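Local coordinates for protein glucokinase (PDB 2QM1) that probably phosphorylates glucose with ATP, as a zinc- and magnesium-binding kinase of the ROK family, at residues 37-47 and 89-97. Sequence-based numbering, arbitrary orientation.
Sequences TNILEDGKHIV and AYNLNWTTV
Two side-chain N-H groups, from the neighbours Asn93 and Trp94, reach across to two backbone carbonyls, Ile39 O and Gly43 O, of the loop before helix 46-60, joining two loops of the actin-like ATPase fold of ROK kinases. The indole NE1 of Trp94 donates to Gly43 O at 2.9 Å, nearly straight (165°) and almost in the ring plane, while meeting the carbonyl from above its own plane. Gly43 CA lies 3.7 Å from Leu92 O. Asp42 and Gly43, both at positive phi, are the central residues of the type I' turn from Glu41 to Lys44. Beyond the indole bond, Ile46 crosses Trp94 obliquely, its CG2 3.8 Å from Trp94 CZ2. Leu92 CD2 touches both Thr37 CG2 and Ile46 CD1, and Leu13 of strand 7-13 also touches Ile46, Leu92 and Trp94, extending this apolar patch. On the more exposed side, chi1 of 71° sets Ile39 CG1 between its backbone N and carbonyl carbon, and from there CD1 reaches to 3.4 Å from Asn93 ND2. That same ND2 donates to Ile39 O at a modelled 2.5 Å, doubtfully short, near the amide plane of Asn93 but above the carbonyl plane of Ile39.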
# COMPACT_ATOMS: atom_id res chain seq x y z
N THR B 37 -32.48 -5.13 0.08
CA THR B 37 -32.02 -3.83 -0.36
C THR B 37 -32.95 -3.43 -1.51
O THR B 37 -32.95 -4.07 -2.53
CB THR B 37 -30.55 -3.92 -0.83
OG1 THR B 37 -29.77 -4.65 0.14
CG2 THR B 37 -29.94 -2.51 -1.05
N ASN B 38 -33.77 -2.39 -1.30
CA ASN B 38 -34.62 -1.80 -2.36
C ASN B 38 -33.84 -0.80 -3.19
O ASN B 38 -33.59 0.32 -2.75
CB ASN B 38 -35.86 -1.13 -1.74
CG ASN B 38 -36.88 -0.68 -2.79
OD1 ASN B 38 -36.75 -0.97 -3.96
ND2 ASN B 38 -37.88 0.04 -2.35
N ILE B 39 -33.46 -1.19 -4.41
CA ILE B 39 -32.69 -0.32 -5.31
C ILE B 39 -33.52 0.51 -6.33
O ILE B 39 -32.96 1.28 -7.15
CB ILE B 39 -31.53 -1.08 -6.03
CG1 ILE B 39 -32.06 -2.06 -7.10
CG2 ILE B 39 -30.60 -1.80 -5.01
CD1 ILE B 39 -31.15 -2.20 -8.30
N LEU B 40 -34.84 0.36 -6.26
CA LEU B 40 -35.79 1.00 -7.16
C LEU B 40 -35.84 2.50 -6.94
O LEU B 40 -35.67 2.97 -5.80
CB LEU B 40 -37.19 0.42 -6.97
CG LEU B 40 -37.52 -1.01 -7.44
CD1 LEU B 40 -38.79 -1.46 -6.76
CD2 LEU B 40 -37.67 -1.11 -8.96
N GLU B 41 -36.10 3.26 -8.01
CA GLU B 41 -36.18 4.72 -7.91
C GLU B 41 -34.84 5.28 -7.45
O GLU B 41 -34.78 5.94 -6.42
CB GLU B 41 -37.33 5.17 -6.98
CG GLU B 41 -38.71 5.24 -7.62
CD GLU B 41 -39.84 4.73 -6.70
OE1 GLU B 41 -40.31 5.48 -5.80
OE2 GLU B 41 -40.27 3.57 -6.91
N ASP B 42 -33.77 5.01 -8.20
CA ASP B 42 -32.44 5.61 -7.96
C ASP B 42 -32.00 5.43 -6.51
O ASP B 42 -31.28 6.28 -5.96
CB ASP B 42 -32.37 7.11 -8.31
CG ASP B 42 -33.26 7.50 -9.49
OD1 ASP B 42 -34.05 8.47 -9.34
OD2 ASP B 42 -33.18 6.84 -10.54
N GLY B 43 -32.43 4.31 -5.92
CA GLY B 43 -32.01 3.90 -4.59
C GLY B 43 -32.36 4.85 -3.46
O GLY B 43 -31.69 4.83 -2.44
N LYS B 44 -33.42 5.64 -3.62
CA LYS B 44 -33.79 6.67 -2.63
C LYS B 44 -34.44 6.09 -1.40
O LYS B 44 -34.58 6.78 -0.41
CB LYS B 44 -34.78 7.68 -3.23
CG LYS B 44 -36.09 7.05 -3.67
CD LYS B 44 -37.00 8.09 -4.27
CE LYS B 44 -37.96 8.67 -3.26
NZ LYS B 44 -38.98 9.58 -3.95
N HIS B 45 -34.86 4.82 -1.50
CA HIS B 45 -35.52 4.10 -0.39
C HIS B 45 -34.54 3.38 0.57
O HIS B 45 -34.95 2.90 1.62
CB HIS B 45 -36.59 3.11 -0.94
CG HIS B 45 -37.69 3.78 -1.71
ND1 HIS B 45 -38.54 4.69 -1.15
CD2 HIS B 45 -38.04 3.69 -3.02
CE1 HIS B 45 -39.39 5.14 -2.06
NE2 HIS B 45 -39.09 4.55 -3.21
N ILE B 46 -33.26 3.32 0.22
CA ILE B 46 -32.29 2.52 0.99
C ILE B 46 -32.06 3.13 2.38
O ILE B 46 -32.39 2.52 3.41
CB ILE B 46 -30.99 2.34 0.18
CG1 ILE B 46 -31.29 1.48 -1.05
CG2 ILE B 46 -29.81 1.71 1.03
CD1 ILE B 46 -30.09 1.35 -2.01
N VAL B 47 -31.59 4.37 2.40
CA VAL B 47 -31.34 5.04 3.66
C VAL B 47 -32.62 5.14 4.51
O VAL B 47 -32.55 4.83 5.69
CB VAL B 47 -30.59 6.37 3.50
CG1 VAL B 47 -30.73 7.24 4.78
CG2 VAL B 47 -29.11 6.08 3.17
N ALA B 89 -21.47 4.04 -5.98
CA ALA B 89 -22.24 2.87 -5.58
C ALA B 89 -23.24 2.54 -6.70
O ALA B 89 -24.46 2.48 -6.47
CB ALA B 89 -22.96 3.13 -4.24
N TYR B 90 -22.71 2.33 -7.90
CA TYR B 90 -23.57 2.24 -9.09
C TYR B 90 -24.56 1.09 -8.99
O TYR B 90 -25.71 1.24 -9.39
CB TYR B 90 -22.76 2.22 -10.41
CG TYR B 90 -22.90 3.48 -11.30
CD1 TYR B 90 -22.65 4.77 -10.80
CD2 TYR B 90 -23.27 3.35 -12.65
CE1 TYR B 90 -22.78 5.93 -11.63
CE2 TYR B 90 -23.41 4.49 -13.51
CZ TYR B 90 -23.16 5.78 -12.99
OH TYR B 90 -23.30 6.87 -13.83
N ASN B 91 -24.11 -0.03 -8.41
CA ASN B 91 -24.95 -1.20 -8.16
C ASN B 91 -26.17 -0.93 -7.29
O ASN B 91 -27.10 -1.73 -7.25
CB ASN B 91 -24.13 -2.35 -7.55
CG ASN B 91 -23.38 -1.95 -6.27
OD1 ASN B 91 -22.65 -0.95 -6.23
ND2 ASN B 91 -23.54 -2.75 -5.22
N LEU B 92 -26.17 0.21 -6.61
CA LEU B 92 -27.26 0.61 -5.75
C LEU B 92 -28.20 1.57 -6.47
O LEU B 92 -29.27 1.88 -5.96
CB LEU B 92 -26.72 1.25 -4.46
CG LEU B 92 -26.08 0.33 -3.41
CD1 LEU B 92 -25.68 1.10 -2.14
CD2 LEU B 92 -26.99 -0.87 -3.05
N ASN B 93 -27.79 2.01 -7.66
CA ASN B 93 -28.47 3.06 -8.42
C ASN B 93 -28.24 4.45 -7.83
O ASN B 93 -28.93 5.39 -8.18
CB ASN B 93 -30.00 2.82 -8.53
CG ASN B 93 -30.39 1.69 -9.48
OD1 ASN B 93 -29.69 1.42 -10.47
ND2 ASN B 93 -31.54 1.04 -9.21
N TRP B 94 -27.30 4.61 -6.91
CA TRP B 94 -26.87 5.94 -6.50
C TRP B 94 -25.96 6.50 -7.58
O TRP B 94 -24.85 6.06 -7.71
CB TRP B 94 -26.14 5.91 -5.16
CG TRP B 94 -27.01 5.49 -4.00
CD1 TRP B 94 -28.37 5.42 -3.99
CD2 TRP B 94 -26.58 5.09 -2.70
NE1 TRP B 94 -28.82 4.99 -2.77
CE2 TRP B 94 -27.73 4.79 -1.95
CE3 TRP B 94 -25.32 4.98 -2.08
CZ2 TRP B 94 -27.68 4.39 -0.62
CZ3 TRP B 94 -25.26 4.57 -0.77
CH2 TRP B 94 -26.44 4.27 -0.05
N THR B 95 -26.45 7.43 -8.40
CA THR B 95 -25.60 7.98 -9.45
C THR B 95 -25.04 9.35 -9.04
O THR B 95 -24.21 9.97 -9.71
CB THR B 95 -26.36 8.07 -10.78
OG1 THR B 95 -27.58 8.80 -10.58
CG2 THR B 95 -26.67 6.66 -11.28
N THR B 96 -25.48 9.78 -7.88
CA THR B 96 -25.19 11.10 -7.40
C THR B 96 -24.61 10.89 -5.99
O THR B 96 -24.92 9.87 -5.37
CB THR B 96 -26.55 11.81 -7.44
OG1 THR B 96 -26.68 12.62 -8.65
CG2 THR B 96 -26.91 12.52 -6.21
N VAL B 97 -23.78 11.81 -5.49
CA VAL B 97 -23.18 11.71 -4.14
C VAL B 97 -24.30 11.66 -3.05
O VAL B 97 -25.19 12.53 -3.03
CB VAL B 97 -22.26 12.92 -3.82
CG1 VAL B 97 -21.51 12.71 -2.55
CG2 VAL B 97 -21.26 13.18 -4.95